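PDB 6EXX: protein PES4 from Saccharomyces cerevisiae, which probably binds RNA, including poly(A), poly(U) and mRNA 3'-untranslated regions, through RNA recognition motifs of which this chain is the fourth. Local coordinates for residues A12-N15 against K16-K20; L19-L22 against C23-N27; F54-A57 against T58-F61. One frame throughout, in Å; residues are numbered along the deposited sequence. Where two conformers were deposited one is given.

Contact 1: A12-N15 against K16-K20; sequences AVCN and KEFLK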
ATOM      1  N   ALA A  12      -4.547  10.795   3.732  1.00  7.44           N
ATOM      2  CA  ALA A  12      -3.285  11.454   4.044  1.00  7.58           C
ATOM      3  C   ALA A  12      -2.461  10.713   5.092  1.00  6.82           C
ATOM      4  O   ALA A  12      -1.234  10.673   4.996  1.00  7.64           O
ATOM      5  CB  ALA A  12      -3.538  12.883   4.495  1.00  8.11           C
ATOM      6  N   VAL A  13      -3.108  10.126   6.098  1.00  7.20           N
ATOM      7  CA  VAL A  13      -2.344   9.445   7.140  1.00  8.19           C
ATOM      8  C   VAL A  13      -1.881   8.046   6.719  1.00  8.16           C
ATOM      9  O   VAL A  13      -0.971   7.498   7.333  1.00  9.89           O
ATOM     10  CB  VAL A  13      -3.065   9.404   8.501  1.00 10.48           C
ATOM     11  CG1 VAL A  13      -3.316  10.817   9.017  1.00 11.41           C
ATOM     12  CG2 VAL A  13      -4.339   8.635   8.420  1.00 11.00           C
ATOM     13  N   CYS A  14      -2.456   7.500   5.647  1.00  8.09           N
ATOM     14  CA  CYS A  14      -1.996   6.222   5.116  1.00  8.32           C
ATOM     15  C   CYS A  14      -0.864   6.495   4.127  1.00  8.30           C
ATOM     16  O   CYS A  14      -0.987   6.303   2.903  1.00  8.72           O
ATOM     17  CB  CYS A  14      -3.132   5.467   4.441  1.00  9.18           C
ATOM     18  SG  CYS A  14      -2.728   3.740   4.101  1.00 10.54           S
ATOM     19  N   ASN A  15       0.243   6.979   4.685  1.00  8.58           N
ATOM     20  CA  ASN A  15       1.308   7.565   3.899  1.00  8.78           C
ATOM     21  C   ASN A  15       2.513   6.638   3.747  1.00  8.49           C
ATOM     22  O   ASN A  15       2.508   5.502   4.212  1.00  8.38           O
ATOM     23  CB  ASN A  15       1.700   8.933   4.478  1.00  9.45           C
ATOM     24  CG  ASN A  15       2.206   8.872   5.909  1.00 10.14           C
ATOM     25  OD1 ASN A  15       2.505   7.818   6.445  1.00 10.21           O
ATOM     26  ND2 ASN A  15       2.308  10.036   6.533  1.00 12.10           N
ATOM     27  N   LYS A  16       3.546   7.112   3.069  1.00  8.58           N
ATOM     28  CA  LYS A  16       4.701   6.271   2.792  1.00  8.76           C
ATOM     29  C   LYS A  16       5.342   5.776   4.081  1.00  8.43           C
ATOM     30  O   LYS A  16       5.777   4.629   4.178  1.00  9.41           O
ATOM     31  CB  LYS A  16       5.730   7.028   1.943  1.00 10.58           C
ATOM     32  CG  LYS A  16       6.978   6.215   1.617  1.00 13.75           C
ATOM     33  CD  LYS A  16       7.961   6.981   0.752  1.00 17.65           C
ATOM     34  CE  LYS A  16       9.105   6.082   0.302  1.00 20.66           C
ATOM     35  NZ  LYS A  16      10.204   6.826  -0.378  1.00 22.91           N
ATOM     36  N   GLU A  17       5.390   6.641   5.084  0.50  8.51           N
ATOM     37  CA  GLU A  17       5.997   6.292   6.357  0.50  9.14           C
ATOM     38  C   GLU A  17       5.217   5.177   7.047  0.50  8.38           C
ATOM     39  O   GLU A  17       5.802   4.267   7.645  0.50  8.65           O
ATOM     40  CB  GLU A  17       6.070   7.528   7.254  0.50 11.16           C
ATOM     41  CG  GLU A  17       7.082   8.570   6.795  0.50 12.95           C
ATOM     42  CD  GLU A  17       6.730   9.216   5.464  0.50 14.12           C
ATOM     43  OE1 GLU A  17       5.551   9.576   5.245  0.50 13.75           O
ATOM     44  OE2 GLU A  17       7.647   9.379   4.634  0.50 17.87           O
ATOM     45  N   PHE A  18       3.898   5.252   6.968  1.00  8.30           N
ATOM     46  CA  PHE A  18       3.047   4.214   7.530  1.00  8.21           C
ATOM     47  C   PHE A  18       3.285   2.887   6.803  1.00  8.08           C
ATOM     48  O   PHE A  18       3.435   1.842   7.427  1.00  8.86           O
ATOM     49  CB  PHE A  18       1.592   4.639   7.406  1.00  8.85           C
ATOM     50  CG  PHE A  18       0.610   3.621   7.900  1.00 10.79           C
ATOM     51  CD1 PHE A  18       0.632   3.189   9.217  1.00 13.27           C
ATOM     52  CD2 PHE A  18      -0.352   3.112   7.049  1.00 10.83           C
ATOM     53  CE1 PHE A  18      -0.285   2.262   9.659  1.00 14.73           C
ATOM     54  CE2 PHE A  18      -1.279   2.196   7.496  1.00 13.24           C
ATOM     55  CZ  PHE A  18      -1.244   1.771   8.794  1.00 14.36           C
ATOM     56  N   LEU A  19       3.318   2.923   5.473  1.00  7.66           N
ATOM     57  CA  LEU A  19       3.526   1.712   4.685  1.00  7.93           C
ATOM     58  C   LEU A  19       4.899   1.099   4.955  1.00  8.45           C
ATOM     59  O   LEU A  19       5.040  -0.117   5.057  1.00  8.96           O
ATOM     60  CB  LEU A  19       3.349   1.997   3.197  1.00  8.59           C
ATOM     61  CG  LEU A  19       1.954   2.471   2.785  1.00  9.12           C
ATOM     62  CD1 LEU A  19       1.957   2.820   1.325  1.00 10.74           C
ATOM     63  CD2 LEU A  19       0.862   1.448   3.097  1.00 10.26           C
ATOM     64  N   LYS A  20       5.918   1.947   5.093  1.00  8.52           N
ATOM     65  CA  LYS A  20       7.255   1.469   5.410  1.00  9.43           C
ATOM     66  C   LYS A  20       7.262   0.791   6.779  1.00  8.86           C
ATOM     67  O   LYS A  20       7.886  -0.252   6.973  1.00  9.98           O
ATOM     68  CB  LYS A  20       8.238   2.642   5.388  1.00 10.77           C
ATOM     69  CG  LYS A  20       9.669   2.242   5.648  1.00 16.05           C
ATOM     70  CD  LYS A  20      10.633   3.418   5.480  1.00 19.95           C
ATOM     71  CE  LYS A  20      10.513   4.428   6.615  1.00 23.71           C
ATOM     72  NZ  LYS A  20      11.408   5.616   6.445  1.00 25.71           N
TER

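Contact 2: L19-L22 against C23-N27; sequences LKYL and CHQEN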
ATOM      1  N   LEU A  19       3.318   2.923   5.473  1.00  7.66           N
ATOM      2  CA  LEU A  19       3.526   1.712   4.685  1.00  7.93           C
ATOM      3  C   LEU A  19       4.899   1.099   4.955  1.00  8.45           C
ATOM      4  O   LEU A  19       5.040  -0.117   5.057  1.00  8.96           O
ATOM      5  CB  LEU A  19       3.349   1.997   3.197  1.00  8.59           C
ATOM      6  CG  LEU A  19       1.954   2.471   2.785  1.00  9.12           C
ATOM      7  CD1 LEU A  19       1.957   2.820   1.325  1.00 10.74           C
ATOM      8  CD2 LEU A  19       0.862   1.448   3.097  1.00 10.26           C
ATOM      9  N   LYS A  20       5.918   1.947   5.093  1.00  8.52           N
ATOM     10  CA  LYS A  20       7.255   1.469   5.410  1.00  9.43           C
ATOM     11  C   LYS A  20       7.262   0.791   6.779  1.00  8.86           C
ATOM     12  O   LYS A  20       7.886  -0.252   6.973  1.00  9.98           O
ATOM     13  CB  LYS A  20       8.238   2.642   5.388  1.00 10.77           C
ATOM     14  CG  LYS A  20       9.669   2.242   5.648  1.00 16.05           C
ATOM     15  CD  LYS A  20      10.633   3.418   5.480  1.00 19.95           C
ATOM     16  CE  LYS A  20      10.513   4.428   6.615  1.00 23.71           C
ATOM     17  NZ  LYS A  20      11.408   5.616   6.445  1.00 25.71           N
ATOM     18  N   TYR A  21       6.565   1.389   7.737  1.00  8.69           N
ATOM     19  CA  TYR A  21       6.437   0.803   9.060  1.00  9.22           C
ATOM     20  C   TYR A  21       5.782  -0.576   9.001  1.00  8.80           C
ATOM     21  O   TYR A  21       6.261  -1.515   9.636  1.00  9.90           O
ATOM     22  CB  TYR A  21       5.639   1.754   9.945  1.00  9.78           C
ATOM     23  CG  TYR A  21       5.221   1.171  11.267  1.00 11.13           C
ATOM     24  CD1 TYR A  21       6.085   1.171  12.356  1.00 12.69           C
ATOM     25  CD2 TYR A  21       3.960   0.618  11.433  1.00 13.62           C
ATOM     26  CE1 TYR A  21       5.698   0.647  13.570  1.00 15.85           C
ATOM     27  CE2 TYR A  21       3.567   0.087  12.643  1.00 15.45           C
ATOM     28  CZ  TYR A  21       4.443   0.108  13.706  1.00 16.99           C
ATOM     29  OH  TYR A  21       4.070  -0.421  14.916  1.00 20.62           O
ATOM     30  N   LEU A  22       4.707  -0.709   8.231  1.00  8.46           N
ATOM     31  CA  LEU A  22       4.040  -2.004   8.118  1.00  8.86           C
ATOM     32  C   LEU A  22       4.993  -3.062   7.584  1.00  8.48           C
ATOM     33  O   LEU A  22       5.031  -4.187   8.079  1.00  9.53           O
ATOM     34  CB  LEU A  22       2.826  -1.909   7.205  1.00  9.56           C
ATOM     35  CG  LEU A  22       1.666  -1.042   7.692  1.00 10.68           C
ATOM     36  CD1 LEU A  22       0.543  -1.032   6.670  1.00 11.61           C
ATOM     37  CD2 LEU A  22       1.149  -1.475   9.060  1.00 12.33           C
ATOM     38  N   CYS A  23       5.774  -2.699   6.572  1.00  8.49           N
ATOM     39  CA  CYS A  23       6.732  -3.637   6.014  1.00  9.13           C
ATOM     40  C   CYS A  23       7.796  -3.999   7.057  1.00  9.07           C
ATOM     41  O   CYS A  23       8.116  -5.173   7.235  1.00 10.23           O
ATOM     42  CB  CYS A  23       7.370  -3.058   4.750  1.00  9.65           C
ATOM     43  SG  CYS A  23       6.243  -2.962   3.342  1.00 10.32           S
ATOM     44  N   HIS A  24       8.325  -3.002   7.761  1.00  9.75           N
ATOM     45  CA  HIS A  24       9.307  -3.260   8.811  1.00 10.63           C
ATOM     46  C   HIS A  24       8.742  -4.192   9.881  1.00 10.28           C
ATOM     47  O   HIS A  24       9.433  -5.085  10.369  1.00 10.71           O
ATOM     48  CB  HIS A  24       9.759  -1.949   9.467  1.00 14.36           C
ATOM     49  CG  HIS A  24      10.772  -1.181   8.679  1.00 21.32           C
ATOM     50  ND1 HIS A  24      10.921   0.186   8.799  1.00 24.46           N
ATOM     51  CD2 HIS A  24      11.699  -1.581   7.779  1.00 25.02           C
ATOM     52  CE1 HIS A  24      11.887   0.593   7.996  1.00 26.04           C
ATOM     53  NE2 HIS A  24      12.373  -0.459   7.362  1.00 25.96           N
ATOM     54  N   GLN A  25       7.484  -3.986  10.251  1.00 10.05           N
ATOM     55  CA  GLN A  25       6.873  -4.793  11.305  1.00 10.81           C
ATOM     56  C   GLN A  25       6.752  -6.261  10.902  1.00 10.33           C
ATOM     57  O   GLN A  25       6.711  -7.139  11.759  1.00 11.36           O
ATOM     58  CB  GLN A  25       5.513  -4.217  11.705  1.00 12.76           C
ATOM     59  CG  GLN A  25       5.611  -2.908  12.484  1.00 14.16           C
ATOM     60  CD  GLN A  25       6.346  -3.080  13.787  1.00 18.52           C
ATOM     61  OE1 GLN A  25       7.408  -2.493  14.009  1.00 21.08           O
ATOM     62  NE2 GLN A  25       5.792  -3.904  14.656  1.00 20.85           N
ATOM     63  N   GLU A  26       6.710  -6.516   9.594  1.00 10.14           N
ATOM     64  CA  GLU A  26       6.619  -7.865   9.041  1.00 10.67           C
ATOM     65  C   GLU A  26       7.973  -8.416   8.589  1.00 10.94           C
ATOM     66  O   GLU A  26       8.036  -9.498   8.015  1.00 11.74           O
ATOM     67  CB  GLU A  26       5.645  -7.871   7.864  1.00 11.25           C
ATOM     68  CG  GLU A  26       4.191  -7.867   8.268  1.00 14.04           C
ATOM     69  CD  GLU A  26       3.744  -9.195   8.878  1.00 16.60           C
ATOM     70  OE1 GLU A  26       4.433 -10.224   8.679  1.00 17.86           O
ATOM     71  OE2 GLU A  26       2.705  -9.215   9.577  1.00 19.47           O
ATOM     72  N   ASN A  27       9.053  -7.677   8.841  1.00 10.46           N
ATOM     73  CA  ASN A  27      10.382  -8.070   8.380  1.00 11.06           C
ATOM     74  C   ASN A  27      10.409  -8.260   6.864  1.00 11.05           C
ATOM     75  O   ASN A  27      11.043  -9.180   6.353  1.00 12.43           O
ATOM     76  CB  ASN A  27      10.854  -9.347   9.081  1.00 12.67           C
ATOM     77  CG  ASN A  27      12.318  -9.636   8.839  1.00 15.21           C
ATOM     78  OD1 ASN A  27      13.150  -8.731   8.815  1.00 17.46           O
ATOM     79  ND2 ASN A  27      12.638 -10.901   8.620  1.00 15.58           N
TER

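Contact 3: F54-A57 against T58-F61; sequences FEDA and TRIF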
ATOM      1  N   PHE A  54       5.630 -13.066  -3.978  1.00 13.96           N
ATOM      2  CA  PHE A  54       4.217 -13.063  -3.649  1.00 13.59           C
ATOM      3  C   PHE A  54       4.002 -13.294  -2.159  1.00 11.70           C
ATOM      4  O   PHE A  54       3.025 -12.825  -1.598  1.00 10.91           O
ATOM      5  CB  PHE A  54       3.493 -14.130  -4.470  1.00 15.89           C
ATOM      6  CG  PHE A  54       2.001 -14.027  -4.405  1.00 16.63           C
ATOM      7  CD1 PHE A  54       1.344 -12.907  -4.897  1.00 19.57           C
ATOM      8  CD2 PHE A  54       1.250 -15.045  -3.846  1.00 15.27           C
ATOM      9  CE1 PHE A  54      -0.033 -12.810  -4.837  1.00 20.82           C
ATOM     10  CE2 PHE A  54      -0.131 -14.960  -3.792  1.00 16.82           C
ATOM     11  CZ  PHE A  54      -0.774 -13.840  -4.284  1.00 19.45           C
ATOM     12  N   GLU A  55       4.910 -14.029  -1.528  1.00 13.32           N
ATOM     13  CA  GLU A  55       4.829 -14.295  -0.098  1.00 14.55           C
ATOM     14  C   GLU A  55       4.865 -12.994   0.705  1.00 12.99           C
ATOM     15  O   GLU A  55       4.041 -12.776   1.591  1.00 13.30           O
ATOM     16  CB  GLU A  55       5.975 -15.216   0.327  1.00 18.65           C
ATOM     17  CG  GLU A  55       5.821 -16.667  -0.122  1.00 21.94           C
ATOM     18  CD  GLU A  55       6.152 -16.908  -1.585  1.00 24.69           C
ATOM     19  OE1 GLU A  55       6.870 -16.092  -2.200  1.00 25.70           O
ATOM     20  OE2 GLU A  55       5.704 -17.949  -2.121  1.00 27.59           O
ATOM     21  N   ASP A  56       5.822 -12.126   0.398  1.00 12.48           N
ATOM     22  CA  ASP A  56       5.890 -10.826   1.057  1.00 11.94           C
ATOM     23  C   ASP A  56       4.639 -10.004   0.773  1.00 10.13           C
ATOM     24  O   ASP A  56       4.042  -9.403   1.677  1.00 10.93           O
ATOM     25  CB  ASP A  56       7.101 -10.029   0.574  1.00 12.37           C
ATOM     26  CG  ASP A  56       8.424 -10.541   1.125  1.00 13.91           C
ATOM     27  OD1 ASP A  56       8.422 -11.450   1.993  1.00 15.73           O
ATOM     28  OD2 ASP A  56       9.473 -10.014   0.689  1.00 14.85           O
ATOM     29  N   ALA A  57       4.253  -9.939  -0.494  1.00  9.11           N
ATOM     30  CA  ALA A  57       3.100  -9.140  -0.870  1.00  8.49           C
ATOM     31  C   ALA A  57       1.835  -9.582  -0.138  1.00  8.58           C
ATOM     32  O   ALA A  57       1.019  -8.756   0.265  1.00  9.22           O
ATOM     33  CB  ALA A  57       2.890  -9.193  -2.370  1.00  9.74           C
ATOM     34  N   THR A  58       1.672 -10.886   0.018  1.00  8.57           N
ATOM     35  CA  THR A  58       0.506 -11.464   0.673  1.00  8.70           C
ATOM     36  C   THR A  58       0.277 -10.864   2.055  1.00  7.56           C
ATOM     37  O   THR A  58      -0.850 -10.523   2.412  1.00  8.22           O
ATOM     38  CB  THR A  58       0.703 -12.992   0.795  1.00  9.75           C
ATOM     39  OG1 THR A  58       0.604 -13.588  -0.499  1.00 10.90           O
ATOM     40  CG2 THR A  58      -0.321 -13.633   1.711  1.00 10.28           C
ATOM     41  N   ARG A  59       1.337 -10.781   2.850  1.00  8.23           N
ATOM     42  CA  ARG A  59       1.163 -10.342   4.222  1.00  9.18           C
ATOM     43  C   ARG A  59       0.692  -8.891   4.298  1.00  9.49           C
ATOM     44  O   ARG A  59      -0.171  -8.545   5.113  1.00  9.94           O
ATOM     45  CB  ARG A  59       2.446 -10.557   5.025  1.00 11.95           C
ATOM     46  CG  ARG A  59       2.939 -12.000   4.972  1.00 14.83           C
ATOM     47  CD  ARG A  59       3.616 -12.474   6.251  1.00 17.43           C
ATOM     48  NE  ARG A  59       4.911 -11.838   6.483  1.00 19.74           N
ATOM     49  CZ  ARG A  59       6.042 -12.165   5.863  1.00 22.01           C
ATOM     50  NH1 ARG A  59       6.067 -13.111   4.932  1.00 23.05           N
ATOM     51  NH2 ARG A  59       7.163 -11.527   6.176  1.00 21.51           N
ATOM     52  N   ILE A  60       1.234  -8.039   3.438  1.00  8.28           N
ATOM     53  CA  ILE A  60       0.841  -6.639   3.429  1.00  8.28           C
ATOM     54  C   ILE A  60      -0.544  -6.452   2.785  1.00  7.86           C
ATOM     55  O   ILE A  60      -1.360  -5.668   3.274  1.00  8.99           O
ATOM     56  CB  ILE A  60       1.928  -5.775   2.751  1.00  8.84           C
ATOM     57  CG1 ILE A  60       3.269  -5.918   3.488  1.00 10.74           C
ATOM     58  CG2 ILE A  60       1.494  -4.327   2.673  1.00  9.96           C
ATOM     59  CD1 ILE A  60       3.220  -5.563   4.955  1.00 13.50           C
ATOM     60  N   PHE A  61      -0.833  -7.190   1.719  1.00  7.64           N
ATOM     61  CA  PHE A  61      -2.166  -7.197   1.149  1.00  7.80           C
ATOM     62  C   PHE A  61      -3.210  -7.539   2.205  1.00  7.90           C
ATOM     63  O   PHE A  61      -4.247  -6.889   2.320  1.00  8.05           O
ATOM     64  CB  PHE A  61      -2.264  -8.198   0.005  1.00  8.59           C
ATOM     65  CG  PHE A  61      -3.650  -8.355  -0.524  1.00  8.98           C
ATOM     66  CD1 PHE A  61      -4.145  -7.491  -1.475  1.00 10.46           C
ATOM     67  CD2 PHE A  61      -4.479  -9.352  -0.054  1.00 10.52           C
ATOM     68  CE1 PHE A  61      -5.430  -7.625  -1.958  1.00 12.43           C
ATOM     69  CE2 PHE A  61      -5.762  -9.482  -0.537  1.00 12.59           C
ATOM     70  CZ  PHE A  61      -6.231  -8.623  -1.492  1.00 12.68           C
TER
HETATM   71  O   HOH W   1       4.213 -14.789   3.541  1.00 20.45           O

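Contact 1: A12-N15 against K16-K20
The backbone leaves an inverse gamma turn centred on Cys-14 and enters helix 16-25 at Asn-15, where Leu-19 N closes the first helical turn on Asn-15 O at 3.0 Å. Asn-15 is the N-cap. Its CG sits between the backbone N and the carbonyl carbon (chi1 61°), which carries the amide forward over the start of the helix. There OD1 accepts from Phe-18 N at 3.0 Å, with an N-H...O angle of 155°. The same OD1 lies 3.4 Å from Phe-18 CB. With an alanine here the side-chain acceptor of Phe-18 N is gone, and the first turn would probably be less firmly held. On the side of the sheet, Cys-14 SG meets the edge of the Phe-18 ring, 3.8 Å from CD2, in a sulfur-aromatic contact. SG also reaches Leu-19 CD2 at 4.4 Å. Cys-14 touches Val-69 and Leu-19 touches Ile-33 and Ile-35, so this side faces the sheet. The chemistry is thus divided: an amide satisfies a helix-end N-H, while sulfur and hydrocarbon join the loop to the interior.

Contact 2: L19-L22 against C23-N27
Tyr-21 and Gln-25 pair one turn apart on the outer side of helix 16-25, the first helix of the RRM fold, which ends here in a Schellman motif. Gln-25 can be followed outward. Its CB lies 3.5 Å from Tyr-21 O, the carbonyl that also accepts from Gln-25 N at 2.8 Å. CG comes over one face of the Tyr-21 ring in a CH-pi contact, 3.6 Å from the centroid and displaced toward the rim. A bend at chi2 (-62°) then carries the amide past the rim, alongside CE1, CZ and OH and nearly parallel to the ring, the planes 13° apart. CD is equally near Tyr-21 CZ and OH, at 3.7 Å. OE1 stands by Tyr-21 CE1, and NE2 is on the side of OH. On the neighbouring ridge Lys-20 and His-24 run side by side. Lys-20 CG touches His-24 CE1, and Lys-20 O lies over a face of the imidazole while accepting from His-24 N. Leu-22 is turned inward instead and packs on Phe-63 and Leu-64 of helix 54-64. At the C-terminal end the bonding thins: Glu-26 N makes weak bonds to Leu-22 O and Cys-23 O. Asn-27 has positive phi (57°), and its N is bonded to His-24 O at 3.0 Å.

Contact 3: F54-A57 against T58-F61
Helix 54-64, the second helix of the RRM fold, opens with Phe-54 and Thr-58 meeting across its first turn. Phe-54 O takes two bonds from Thr-58, from N at 2.9 Å and from OG1 at 2.8 Å. The two donors come from opposite faces of the carbonyl plane, and OG1 stands 37° out of it. With chi1 at -71°, OG1 lies beside its own backbone N and can turn back to this carbonyl. It also sits over one face of the Phe-54 ring, 3.6 Å from CE2. Further on, Phe-61 N bonds Ala-57 O at 2.8 Å. Phe-54 and Phe-61 both meet Trp-78, and Ala-57 touches it too, so this side of the helix packs on the sheet. Elsewhere Arg-59 bends back along the helix. A water in the guanidinium plane accepts from Arg-59 NH1 at 2.9 Å and donates to Glu-55 O at 2.8 Å. Asp-56 OD1 is 4.1 Å from Arg-59 NH1, well out of the guanidinium plane, so no N-H points at it. The firm charged partner of Arg-59 is Glu-26. Asp-56 therefore probably adds only a general attraction, while the water and Glu-26 probably help to set how the guanidinium is turned.

Overall arrangement
Contacts 1 and 2 follow each other along helix 16-25. They share Leu-19 and Lys-20, and their centres are about 10 Å apart. Contact 1 starts the helix and contact 2 ends it. Contact 3 belongs to helix 54-64, the other helix of this RRM domain. It touches contact 2, with centres about 11 Å apart. Glu-26 OE1 and Arg-59 NE form a salt bridge of 2.8 Å, and Ile-60 CD1 packs on Leu-22 O at 3.9 Å and on Cys-23. Contacts 1 and 3 do not touch: their centres are about 17 Å apart, on opposite sides of the chain's centre. No RNA is present, so none of the three contacts can be tied to a bound ligand.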